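PDB 5X9Q: putative cytidylyltransferase from Burkholderia pseudomallei, which probably catalyses transfer of AMP from ATP to D-glycero-beta-D-manno-heptose 1-phosphate, yielding ADP-D-glycero-beta-D-manno-heptose and diphosphate. Local coordinates for residues 36-41 against 65-70; 54-59 against 98-103; 70-75 against 108-113; 112-117 against 137-142; 121-126 against 144-149. All coordinates share one frame; numbering follows the deposited sequence.

Interaction 1 of 5, residues 36-41 against 65-70; sequences APVVFT and CLIVGV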
# COMPACT_ATOMS: atom_id res chain seq x y z
N ALA A 36 9.54 -7.35 21.43
CA ALA A 36 8.59 -8.43 21.57
C ALA A 36 7.20 -7.81 21.71
O ALA A 36 7.08 -6.70 22.19
CB ALA A 36 8.94 -9.29 22.75
N PRO A 37 6.15 -8.50 21.24
CA PRO A 37 6.16 -9.77 20.51
C PRO A 37 6.39 -9.58 19.02
O PRO A 37 5.86 -8.64 18.42
CB PRO A 37 4.75 -10.33 20.77
CG PRO A 37 3.91 -9.13 20.99
CD PRO A 37 4.78 -8.06 21.57
N VAL A 38 7.19 -10.46 18.44
CA VAL A 38 7.49 -10.41 17.02
C VAL A 38 6.45 -11.17 16.22
O VAL A 38 6.15 -12.34 16.50
CB VAL A 38 8.87 -10.97 16.75
CG1 VAL A 38 9.15 -11.01 15.25
CG2 VAL A 38 9.92 -10.13 17.50
N VAL A 39 5.87 -10.50 15.23
CA VAL A 39 4.83 -11.09 14.41
C VAL A 39 5.37 -11.45 13.02
O VAL A 39 6.12 -10.69 12.38
CB VAL A 39 3.63 -10.15 14.29
CG1 VAL A 39 2.45 -10.87 13.69
CG2 VAL A 39 3.25 -9.65 15.68
N PHE A 40 4.99 -12.64 12.55
CA PHE A 40 5.45 -13.11 11.26
C PHE A 40 4.28 -13.49 10.40
O PHE A 40 3.29 -14.04 10.91
CB PHE A 40 6.38 -14.31 11.40
CG PHE A 40 6.90 -14.81 10.08
CD1 PHE A 40 6.16 -15.70 9.30
CD2 PHE A 40 8.12 -14.37 9.61
CE1 PHE A 40 6.64 -16.13 8.08
CE2 PHE A 40 8.61 -14.81 8.38
CZ PHE A 40 7.86 -15.68 7.62
N THR A 41 4.39 -13.19 9.10
CA THR A 41 3.49 -13.73 8.10
C THR A 41 4.22 -13.93 6.76
O THR A 41 5.27 -13.36 6.52
CB THR A 41 2.28 -12.83 7.91
OG1 THR A 41 1.25 -13.57 7.24
CG2 THR A 41 2.63 -11.60 7.06
N CYS A 65 6.06 -5.67 16.20
CA CYS A 65 6.99 -5.78 15.10
C CYS A 65 6.44 -6.77 14.08
O CYS A 65 6.02 -7.87 14.44
CB CYS A 65 8.34 -6.24 15.66
SG CYS A 65 9.52 -6.55 14.42
N LEU A 66 6.42 -6.40 12.80
CA LEU A 66 5.84 -7.27 11.81
C LEU A 66 6.80 -7.60 10.70
O LEU A 66 7.23 -6.71 9.96
CB LEU A 66 4.58 -6.65 11.21
CG LEU A 66 3.96 -7.46 10.07
CD1 LEU A 66 3.53 -8.87 10.53
CD2 LEU A 66 2.79 -6.71 9.39
N ILE A 67 7.07 -8.89 10.55
CA ILE A 67 7.93 -9.40 9.50
C ILE A 67 7.10 -10.15 8.46
O ILE A 67 6.25 -10.97 8.80
CB ILE A 67 9.01 -10.36 10.08
CG1 ILE A 67 9.75 -9.68 11.24
CG2 ILE A 67 9.97 -10.83 9.00
CD1 ILE A 67 10.83 -10.54 11.86
N VAL A 68 7.33 -9.85 7.18
CA VAL A 68 6.64 -10.55 6.10
C VAL A 68 7.64 -11.37 5.25
O VAL A 68 8.66 -10.85 4.79
CB VAL A 68 5.90 -9.56 5.21
CG1 VAL A 68 5.02 -10.30 4.22
CG2 VAL A 68 5.04 -8.63 6.08
N GLY A 69 7.38 -12.66 5.11
CA GLY A 69 8.19 -13.52 4.26
C GLY A 69 7.60 -13.63 2.87
O GLY A 69 6.39 -13.85 2.69
N VAL A 70 8.45 -13.47 1.86
CA VAL A 70 7.93 -13.44 0.49
C VAL A 70 8.56 -14.51 -0.40
O VAL A 70 9.78 -14.52 -0.61
CB VAL A 70 8.14 -12.07 -0.13
CG1 VAL A 70 7.60 -12.05 -1.55
CG2 VAL A 70 7.45 -11.01 0.72
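The ring of Phe40 meets the neighbouring strand obliquely, with Ile67 at its CD2 flank and Gly69 at its CZ tip. Its CD2 touches Ile67 CG2 at 4.0 Å, the two side chains crossing at about a right angle, and its CZ comes to 4.0 Å from Gly69 CA. Passage of the aromatic tip so near the backbone suits a glycine, where a CB would clash with Phe40 CZ. Phe40 CG, anti to the backbone N (chi1 -179°), stands beside the carbonyl carbon and lies 4.1 Å from Ile67 O.

The two strands are the parallel pair of a beta-alpha-beta unit, joined by helix 50-62, in the Rossmann-like fold of the cytidylyltransferase family. Their axes lie 4.7 Å apart, and their directions differ by 22°. Four N-H···O=C bonds alternate along them. Val39 binds Cys65 O through its N and accepts from Ile67 N at its O. Thr41 repeats the pattern two residues on, donating to Ile67 O and accepting from Gly69 N, here with Thr41 O only 2.6 Å from Gly69 N.

Phe40 and Ile67 share one face of the sheet with Val38, whose CG1 meets Ile67 CD1 at 3.8 Å, and helix 115-121 packs over this face. On the other face Val39 CG1 rests against Leu66 CD1. Beta-branched Val39, Thr41 and Val68 dominate this second face, as befits extended strands. Thr41 combines a polar and an apolar branch: its OG1 hydrogen-bonds Tyr55 OH and Val127 O, while its methyl, CG2, lies 3.9 Å from Val68 CG1, side by side with that valine.

Interaction 2 of 5, residues 54-59 against 98-103; sequences SYLADA and AALECV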
# COMPACT_ATOMS: atom_id res chain seq x y z
N SER A 54 -5.50 -4.91 4.88
CA SER A 54 -6.35 -4.90 6.07
C SER A 54 -5.79 -5.92 7.05
O SER A 54 -5.67 -5.65 8.25
CB SER A 54 -7.79 -5.25 5.71
OG SER A 54 -8.43 -4.16 5.07
N TYR A 55 -5.42 -7.08 6.55
CA TYR A 55 -4.85 -8.14 7.35
C TYR A 55 -3.42 -7.86 7.74
O TYR A 55 -3.03 -8.25 8.80
CB TYR A 55 -5.05 -9.52 6.69
CG TYR A 55 -3.81 -10.33 6.41
CD1 TYR A 55 -3.15 -11.00 7.41
CD2 TYR A 55 -3.31 -10.38 5.17
CE1 TYR A 55 -2.00 -11.72 7.14
CE2 TYR A 55 -2.19 -11.11 4.88
CZ TYR A 55 -1.54 -11.76 5.86
OH TYR A 55 -0.43 -12.44 5.49
N LEU A 56 -2.67 -7.17 6.89
CA LEU A 56 -1.29 -6.83 7.25
C LEU A 56 -1.26 -5.86 8.43
O LEU A 56 -0.36 -5.90 9.27
CB LEU A 56 -0.56 -6.23 6.05
CG LEU A 56 0.03 -7.23 5.05
CD1 LEU A 56 0.92 -6.51 4.04
CD2 LEU A 56 0.80 -8.33 5.76
N ALA A 57 -2.27 -4.99 8.49
CA ALA A 57 -2.43 -3.98 9.53
C ALA A 57 -2.87 -4.58 10.86
O ALA A 57 -2.31 -4.24 11.89
CB ALA A 57 -3.39 -2.89 9.07
N ASP A 58 -3.81 -5.51 10.81
CA ASP A 58 -4.28 -6.19 12.01
C ASP A 58 -3.17 -7.06 12.61
O ASP A 58 -3.05 -7.14 13.84
CB ASP A 58 -5.51 -7.05 11.69
CG ASP A 58 -6.77 -6.23 11.55
OD1 ASP A 58 -6.77 -5.05 11.96
OD2 ASP A 58 -7.78 -6.76 11.03
N ALA A 59 -2.36 -7.70 11.77
CA ALA A 59 -1.28 -8.54 12.26
C ALA A 59 -0.30 -7.65 13.01
O ALA A 59 0.14 -8.01 14.11
CB ALA A 59 -0.57 -9.28 11.10
N ALA A 98 7.13 -3.34 1.43
CA ALA A 98 7.94 -2.45 2.25
C ALA A 98 7.37 -1.04 2.29
O ALA A 98 7.58 -0.31 3.26
CB ALA A 98 9.38 -2.44 1.74
N ALA A 99 6.62 -0.66 1.26
CA ALA A 99 6.04 0.68 1.17
C ALA A 99 4.92 0.85 2.17
O ALA A 99 4.46 1.97 2.41
CB ALA A 99 5.54 0.96 -0.24
N LEU A 100 4.49 -0.26 2.76
CA LEU A 100 3.37 -0.26 3.69
C LEU A 100 3.76 0.24 5.08
O LEU A 100 4.80 -0.14 5.63
CB LEU A 100 2.79 -1.67 3.79
CG LEU A 100 2.19 -2.16 2.48
CD1 LEU A 100 1.75 -3.61 2.58
CD2 LEU A 100 1.02 -1.24 2.10
N GLU A 101 2.90 1.09 5.64
CA GLU A 101 3.14 1.64 6.96
C GLU A 101 3.25 0.57 8.03
O GLU A 101 4.06 0.69 8.95
CB GLU A 101 2.03 2.61 7.36
CG GLU A 101 2.32 3.28 8.70
CD GLU A 101 1.35 4.39 9.03
OE1 GLU A 101 0.21 4.37 8.50
OE2 GLU A 101 1.73 5.31 9.79
N CYS A 102 2.43 -0.46 7.94
CA CYS A 102 2.38 -1.41 9.04
C CYS A 102 3.49 -2.46 9.03
O CYS A 102 3.69 -3.11 10.05
CB CYS A 102 1.03 -2.10 9.07
SG CYS A 102 0.69 -3.11 7.64
N VAL A 103 4.21 -2.61 7.93
CA VAL A 103 5.24 -3.64 7.79
C VAL A 103 6.58 -3.12 8.29
O VAL A 103 6.95 -2.00 7.95
CB VAL A 103 5.42 -4.11 6.29
CG1 VAL A 103 6.64 -5.03 6.15
CG2 VAL A 103 4.20 -4.83 5.76
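Leu56 and Ala57 lie on helix 50-62, the crossover helix between strands 38-43 and 65-71, and face Leu100, Cys102 and Val103 in the loop between helix 90-98 and strand 105-109. No hydrogen bond spans the contact, and apolar packing carries it. Leu56 reaches furthest with CD1, which touches Leu100 CD1 at 3.4 Å, close for two methyl groups, the two leucines crossing at about a right angle. The same CD1 meets Val103 CG2 at 4.1 Å.

Cys102 works against the helix backbone. Its SG, between the backbone N and the carbonyl carbon (chi1 64°), lies 3.4 Å from Leu56 O and 3.7 Å from Leu56 CB, and its CB sits 4.0 Å from Ala57 CA. The small residues, Ala57 on the helix and Cys102 on the loop, allow the two backbones this approach, with their CA atoms 5.5 Å apart.

In this Rossmann-like fold the loop lies against the crossover helix just before the chain enters 105-109, one of the two outermost strands. The second subunit comes in beside it: Phe17 of that subunit packs on Ala57, and Arg19 of that subunit forms a salt bridge with Glu101. Leu100 also packs on Ala99 of the second subunit.

Interaction 3 of 5, residues 70-75 against 108-113; sequences VNSDAS and GFDEKT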
# COMPACT_ATOMS: atom_id res chain seq x y z
N VAL A 70 8.45 -13.47 1.86
CA VAL A 70 7.93 -13.44 0.49
C VAL A 70 8.56 -14.51 -0.40
O VAL A 70 9.78 -14.52 -0.61
CB VAL A 70 8.14 -12.07 -0.13
CG1 VAL A 70 7.60 -12.05 -1.55
CG2 VAL A 70 7.45 -11.01 0.72
N ASN A 71 7.73 -15.41 -0.91
CA ASN A 71 8.20 -16.46 -1.79
C ASN A 71 9.02 -15.91 -2.96
O ASN A 71 8.55 -15.02 -3.70
CB ASN A 71 7.00 -17.25 -2.34
CG ASN A 71 6.15 -17.86 -1.25
OD1 ASN A 71 5.41 -17.16 -0.55
ND2 ASN A 71 6.22 -19.18 -1.13
N SER A 72 10.20 -16.49 -3.17
CA SER A 72 11.00 -16.22 -4.38
C SER A 72 10.23 -16.72 -5.58
O SER A 72 9.30 -17.52 -5.45
CB SER A 72 12.36 -16.91 -4.35
OG SER A 72 12.20 -18.29 -4.65
N ASP A 73 10.63 -16.25 -6.75
CA ASP A 73 9.94 -16.61 -7.98
C ASP A 73 9.98 -18.12 -8.21
O ASP A 73 8.94 -18.73 -8.54
CB ASP A 73 10.56 -15.87 -9.18
CG ASP A 73 10.42 -14.34 -9.06
OD1 ASP A 73 9.37 -13.87 -8.57
OD2 ASP A 73 11.38 -13.62 -9.43
N ALA A 74 11.14 -18.73 -8.00
CA ALA A 74 11.28 -20.17 -8.15
C ALA A 74 10.35 -20.86 -7.15
O ALA A 74 9.56 -21.73 -7.52
CB ALA A 74 12.72 -20.60 -7.93
N SER A 75 10.45 -20.46 -5.89
CA SER A 75 9.61 -21.02 -4.83
C SER A 75 8.12 -20.95 -5.16
O SER A 75 7.39 -21.91 -4.93
CB SER A 75 9.89 -20.30 -3.50
OG SER A 75 8.91 -20.64 -2.53
N GLY A 108 12.80 -12.37 1.79
CA GLY A 108 12.49 -13.40 0.81
C GLY A 108 12.93 -14.78 1.26
O GLY A 108 13.90 -14.90 2.00
N PHE A 109 12.27 -15.84 0.79
CA PHE A 109 12.76 -17.19 1.02
C PHE A 109 12.54 -18.02 -0.23
O PHE A 109 11.61 -17.77 -0.99
CB PHE A 109 12.07 -17.85 2.23
CG PHE A 109 10.60 -18.02 2.08
CD1 PHE A 109 9.72 -16.98 2.40
CD2 PHE A 109 10.07 -19.23 1.63
CE1 PHE A 109 8.33 -17.14 2.26
CE2 PHE A 109 8.69 -19.40 1.49
CZ PHE A 109 7.81 -18.34 1.80
N ASP A 110 13.44 -18.99 -0.45
CA ASP A 110 13.47 -19.77 -1.70
C ASP A 110 12.75 -21.12 -1.62
O ASP A 110 12.29 -21.65 -2.63
CB ASP A 110 14.92 -20.03 -2.09
CG ASP A 110 15.62 -18.78 -2.57
OD1 ASP A 110 15.11 -18.10 -3.48
OD2 ASP A 110 16.73 -18.52 -2.06
N GLU A 111 12.70 -21.69 -0.42
CA GLU A 111 12.09 -22.99 -0.23
C GLU A 111 10.60 -22.94 -0.56
O GLU A 111 10.01 -21.86 -0.71
CB GLU A 111 12.28 -23.51 1.21
CG GLU A 111 13.73 -23.52 1.75
CD GLU A 111 14.21 -22.14 2.24
OE1 GLU A 111 13.72 -21.68 3.29
OE2 GLU A 111 15.11 -21.53 1.62
N LYS A 112 9.97 -24.10 -0.64
CA LYS A 112 8.57 -24.18 -1.01
C LYS A 112 7.66 -23.73 0.14
O LYS A 112 6.58 -23.18 -0.08
CB LYS A 112 8.22 -25.62 -1.40
CG LYS A 112 6.78 -25.83 -1.88
CD LYS A 112 6.56 -27.25 -2.37
CE LYS A 112 7.08 -28.27 -1.37
NZ LYS A 112 6.69 -29.66 -1.77
N THR A 113 8.12 -23.94 1.38
CA THR A 113 7.36 -23.54 2.54
C THR A 113 8.21 -22.61 3.40
O THR A 113 9.44 -22.64 3.32
CB THR A 113 6.89 -24.77 3.38
OG1 THR A 113 7.99 -25.31 4.12
CG2 THR A 113 6.26 -25.84 2.48
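Asn71 and Phe109 mark the tightly packed half of this contact, where strands 65-71 and 105-109 run out in parallel at one edge of the Rossmann-like sheet. The Phe109 ring lies with one face under Asn71 CA, a CH-pi contact of 4.2 Å from CA to ring centroid, 18° off the ring normal, and the Phe109 side chain runs alongside that of Asn71. A flat ring suits this place, since it can pack directly on the neighbouring backbone. Two backbone bonds clamp the strand ends. Phe109 N donates to Val70 O at 3.1 Å, and Ser72 N donates to Phe109 O at 2.9 Å. Buried Ser75 belongs to this side too: its OG, anti to its backbone N (chi1 169°), reaches across to Glu111 O, although the modelled 2.5 Å between Ser75 OG and Glu111 O is so short that its exact length is doubtful.

Past the strands the rim of the contact becomes looser and more open to solvent. Exposed Asp110 offers OD1 to Ser72 OG in a weak bond of 3.1 Å. Exposed Lys112 packs on Met78, and Glu111 turns its carboxylate to a salt bridge with Arg24.

Ser72 itself is buried and fits the start of helix 73-76, because a short hydroxyl side chain can turn back to the helix's first N-H groups. As N-cap, Ser72 OG accepts from Ser75 N at 3.1 Å, with a nearly straight N-H···O angle of 163°.

Interaction 4 of 5, residues 112-117 against 137-142; sequences KTPVSL and LPESAL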
# COMPACT_ATOMS: atom_id res chain seq x y z
N LYS A 112 9.97 -24.10 -0.64
CA LYS A 112 8.57 -24.18 -1.01
C LYS A 112 7.66 -23.73 0.14
O LYS A 112 6.58 -23.18 -0.08
CB LYS A 112 8.22 -25.62 -1.40
CG LYS A 112 6.78 -25.83 -1.88
CD LYS A 112 6.56 -27.25 -2.37
CE LYS A 112 7.08 -28.27 -1.37
NZ LYS A 112 6.69 -29.66 -1.77
N THR A 113 8.12 -23.94 1.38
CA THR A 113 7.36 -23.54 2.54
C THR A 113 8.21 -22.61 3.40
O THR A 113 9.44 -22.64 3.32
CB THR A 113 6.89 -24.77 3.38
OG1 THR A 113 7.99 -25.31 4.12
CG2 THR A 113 6.26 -25.84 2.48
N PRO A 114 7.57 -21.81 4.24
CA PRO A 114 8.35 -20.90 5.07
C PRO A 114 8.94 -21.49 6.36
O PRO A 114 9.43 -20.72 7.20
CB PRO A 114 7.35 -19.80 5.41
CG PRO A 114 5.97 -20.37 5.17
CD PRO A 114 6.12 -21.69 4.49
N VAL A 115 8.92 -22.82 6.50
CA VAL A 115 9.33 -23.46 7.76
C VAL A 115 10.77 -23.14 8.18
O VAL A 115 11.00 -22.80 9.34
CB VAL A 115 9.15 -24.99 7.71
CG1 VAL A 115 9.79 -25.65 8.92
CG2 VAL A 115 7.66 -25.32 7.64
N SER A 116 11.74 -23.25 7.29
CA SER A 116 13.11 -22.98 7.74
C SER A 116 13.30 -21.47 7.95
O SER A 116 14.11 -21.07 8.78
CB SER A 116 14.16 -23.49 6.75
OG SER A 116 14.29 -22.60 5.65
N LEU A 117 12.60 -20.64 7.18
CA LEU A 117 12.69 -19.20 7.43
C LEU A 117 12.14 -18.91 8.85
O LEU A 117 12.81 -18.26 9.66
CB LEU A 117 11.93 -18.38 6.38
CG LEU A 117 11.83 -16.87 6.63
CD1 LEU A 117 13.17 -16.15 6.75
CD2 LEU A 117 11.03 -16.22 5.53
N LEU A 137 -1.05 -26.62 9.38
CA LEU A 137 0.20 -26.00 8.94
C LEU A 137 1.40 -26.45 9.77
O LEU A 137 1.37 -26.41 11.00
CB LEU A 137 0.11 -24.47 9.00
CG LEU A 137 -0.79 -23.73 8.01
CD1 LEU A 137 -0.58 -22.25 8.21
CD2 LEU A 137 -0.44 -24.12 6.57
N PRO A 138 2.47 -26.84 9.08
CA PRO A 138 3.73 -27.24 9.74
C PRO A 138 4.26 -26.09 10.59
O PRO A 138 4.66 -26.32 11.73
CB PRO A 138 4.68 -27.54 8.57
CG PRO A 138 3.83 -27.60 7.35
CD PRO A 138 2.50 -27.01 7.61
N GLU A 139 4.23 -24.88 10.05
CA GLU A 139 4.79 -23.72 10.74
C GLU A 139 4.03 -23.38 12.05
O GLU A 139 4.63 -22.88 13.00
CB GLU A 139 4.81 -22.50 9.81
CG GLU A 139 3.48 -22.20 9.15
CD GLU A 139 3.36 -22.84 7.77
OE1 GLU A 139 2.84 -22.17 6.85
OE2 GLU A 139 3.75 -24.03 7.64
N SER A 140 2.74 -23.70 12.11
CA SER A 140 1.98 -23.52 13.35
C SER A 140 2.57 -24.36 14.45
O SER A 140 2.76 -23.91 15.58
CB SER A 140 0.53 -23.91 13.18
OG SER A 140 -0.11 -23.10 12.22
N ALA A 141 2.85 -25.62 14.10
CA ALA A 141 3.40 -26.55 15.06
C ALA A 141 4.76 -26.07 15.47
O ALA A 141 5.11 -26.12 16.65
CB ALA A 141 3.48 -27.97 14.45
N LEU A 142 5.54 -25.60 14.49
CA LEU A 142 6.87 -25.11 14.80
C LEU A 142 6.80 -24.01 15.84
O LEU A 142 7.45 -24.09 16.89
CB LEU A 142 7.58 -24.61 13.54
CG LEU A 142 9.00 -24.07 13.79
CD1 LEU A 142 9.95 -25.16 14.27
CD2 LEU A 142 9.56 -23.40 12.54
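Val115 and Glu139 bring the two backbones nearest, with their CA atoms 5.4 Å apart, each at the beginning of a helix. Pro114 is the N-cap residue of helix 115-121, and Leu137 is that of helix 138-145, whose first turn opens with Pro138. Proline suits such a start, because its nitrogen has no hydrogen to donate and none is needed there.

Val115 takes the middle of the contact. Its CG2 meets Pro138 CB at 3.8 Å, the two side chains crossing at about a right angle. Its carbonyl O lies 3.6 Å from Leu142 CD2, and Leu142 comes from one turn further along the partner helix.

Glu139 bends back toward Pro114 and Val115. CG stands between the backbone N and the carbonyl carbon (chi1 52°), and a kink at chi2 turns the chain again. OE1 ends 4.0 Å from Pro114 CG, and OE2 ends 4.1 Å from Val115 CG2. Glu139 CG rests on Leu126, and the side chain also touches Ile118.

Pro114 and Leu117 in turn pack on Phe109 of strand 105-109. The arrangement is that of two helices lying next to each other on one face of a parallel sheet, as in Rossmann-like alpha/beta folds.

Interaction 5 of 5, residues 121-126 against 144-149; sequences VHPDIL and RGWGGR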
# COMPACT_ATOMS: atom_id res chain seq x y z
N VAL A 121 13.77 -17.09 12.08
CA VAL A 121 13.24 -15.83 12.55
C VAL A 121 12.70 -15.93 13.99
O VAL A 121 12.76 -14.97 14.76
CB VAL A 121 12.12 -15.35 11.62
CG1 VAL A 121 11.33 -14.20 12.25
CG2 VAL A 121 12.71 -14.94 10.26
N HIS A 122 12.14 -17.09 14.33
CA HIS A 122 11.61 -17.32 15.67
C HIS A 122 10.54 -16.35 16.16
O HIS A 122 10.63 -15.82 17.27
CB HIS A 122 12.76 -17.37 16.67
CG HIS A 122 12.42 -18.07 17.94
ND1 HIS A 122 12.61 -19.43 18.12
CD2 HIS A 122 11.93 -17.61 19.12
CE1 HIS A 122 12.24 -19.77 19.34
NE2 HIS A 122 11.82 -18.68 19.97
N PRO A 123 9.52 -16.08 15.33
CA PRO A 123 8.40 -15.22 15.78
C PRO A 123 7.73 -15.66 17.07
O PRO A 123 7.70 -16.84 17.36
CB PRO A 123 7.40 -15.31 14.62
CG PRO A 123 7.61 -16.70 14.06
CD PRO A 123 9.11 -16.94 14.17
N ASP A 124 7.15 -14.71 17.81
CA ASP A 124 6.30 -15.03 18.93
C ASP A 124 4.88 -15.28 18.42
O ASP A 124 4.10 -16.02 19.02
CB ASP A 124 6.28 -13.88 19.95
CG ASP A 124 7.66 -13.54 20.45
OD1 ASP A 124 8.35 -14.45 20.94
OD2 ASP A 124 8.06 -12.35 20.30
N ILE A 125 4.53 -14.66 17.30
CA ILE A 125 3.18 -14.84 16.80
C ILE A 125 3.22 -15.07 15.31
O ILE A 125 3.89 -14.33 14.60
CB ILE A 125 2.29 -13.60 17.11
CG1 ILE A 125 2.23 -13.31 18.61
CG2 ILE A 125 0.89 -13.79 16.54
CD1 ILE A 125 1.58 -12.00 18.93
N LEU A 126 2.55 -16.13 14.86
CA LEU A 126 2.45 -16.47 13.46
C LEU A 126 1.04 -16.23 12.98
O LEU A 126 0.10 -16.69 13.60
CB LEU A 126 2.82 -17.93 13.20
CG LEU A 126 2.46 -18.32 11.76
CD1 LEU A 126 3.47 -17.74 10.78
CD2 LEU A 126 2.37 -19.82 11.59
N ARG A 144 4.23 -22.92 17.81
CA ARG A 144 3.63 -23.33 19.08
C ARG A 144 4.58 -24.21 19.85
O ARG A 144 4.54 -24.24 21.08
CB ARG A 144 2.31 -24.08 18.86
CG ARG A 144 1.17 -23.21 18.41
CD ARG A 144 0.06 -24.05 17.86
NE ARG A 144 -1.08 -23.22 17.55
CZ ARG A 144 -2.13 -23.61 16.84
NH1 ARG A 144 -2.18 -24.84 16.33
NH2 ARG A 144 -3.14 -22.77 16.65
N GLY A 145 5.45 -24.91 19.11
CA GLY A 145 6.41 -25.83 19.73
C GLY A 145 7.27 -25.12 20.76
O GLY A 145 7.64 -25.74 21.76
N TRP A 146 7.55 -23.83 20.56
CA TRP A 146 8.33 -23.12 21.57
C TRP A 146 7.48 -22.16 22.38
O TRP A 146 8.01 -21.24 22.99
CB TRP A 146 9.50 -22.35 20.94
CG TRP A 146 9.12 -21.30 19.92
CD1 TRP A 146 8.41 -20.16 20.14
CD2 TRP A 146 9.48 -21.28 18.53
NE1 TRP A 146 8.29 -19.44 18.97
CE2 TRP A 146 8.94 -20.12 17.97
CE3 TRP A 146 10.21 -22.15 17.71
CZ2 TRP A 146 9.10 -19.79 16.62
CZ3 TRP A 146 10.37 -21.84 16.37
CH2 TRP A 146 9.81 -20.67 15.84
N GLY A 147 6.16 -22.35 22.36
CA GLY A 147 5.26 -21.55 23.17
C GLY A 147 4.65 -20.31 22.50
O GLY A 147 3.94 -19.55 23.14
N GLY A 148 4.92 -20.11 21.22
CA GLY A 148 4.35 -18.98 20.48
C GLY A 148 2.89 -19.23 20.09
O GLY A 148 2.33 -20.27 20.40
N ARG A 149 2.28 -18.27 19.41
CA ARG A 149 0.88 -18.38 19.02
C ARG A 149 0.77 -18.36 17.53
O ARG A 149 1.60 -17.76 16.85
CB ARG A 149 0.02 -17.26 19.61
CG ARG A 149 -0.11 -17.31 21.14
CD ARG A 149 0.70 -16.23 21.83
NE ARG A 149 -0.09 -15.03 22.10
CZ ARG A 149 0.41 -13.81 22.34
NH1 ARG A 149 -0.42 -12.81 22.59
NH2 ARG A 149 1.72 -13.59 22.37
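Trp146 faces His122 from the start of its side chain, with CB 4.1 Å from His122 CE1. CG takes the place between the backbone N and the carbonyl carbon (chi1 60°) and lies 3.5 Å from the same CE1. The bicycle then spreads flat over the imidazole. CD2 comes within 3.2 Å of His122 CE1, and CE3 and CZ3 run on past ND1. On the opposite flank CD1 lies near NE2, and NE1 turns its N-H outward in the ring plane to Pro123 O at 3.1 Å, a bent bond of 138°. At the far end CZ2 touches Pro123 CD at 3.8 Å, and CH2 reaches His122 CA. The pair is a face-to-face stack, the His122 ring and the indole's five-membered ring having centroids 3.8 Å apart and planes at 20°.

Beyond the rings the segments join as parallel strands of the beta-alpha-beta unit 125-129, 138-145, 149-153. Arg149 N donates to Asp124 O, and Leu126 N donates to Arg149 O at 2.7 Å. Ile125 CD1 lies over one face of the Arg149 guanidinium, toward its rim. Gly147, at positive phi, is the C-prime residue of a Schellman motif that ends helix 138-145. Gly148, without a side chain, passes close by Asp124 O, while Asp124 OD2 binds Val38 N.

The chemistry implies two complementary restraints on the indole: stacking holds its face against His122, while the N-H bond to Pro123 O, though bent, probably helps fix its rotation within its plane and satisfies its one polar atom.

How the interactions relate
From the N terminus, interaction 1 closes the loop of the first beta-alpha-beta unit by pairing 36-41 with 65-70. Interaction 2 starts inside that loop, on helix 50-62, and crosses it to reach 98-103 near the second subunit. Interaction 3 begins at Val70, where interaction 1 ends, crosses interaction 2 in turn, and adds the edge strand 105-109. Interaction 4 takes over at Lys112 and Thr113 and joins two helices on one face of the sheet. Interaction 5 crosses interaction 4 and adds the opposite edge strand, 149-153. None nests within another. Phe40 and Leu117 link interactions 1 and 4, while Asp124 and Ile125 tie interaction 5 to strand 38-43.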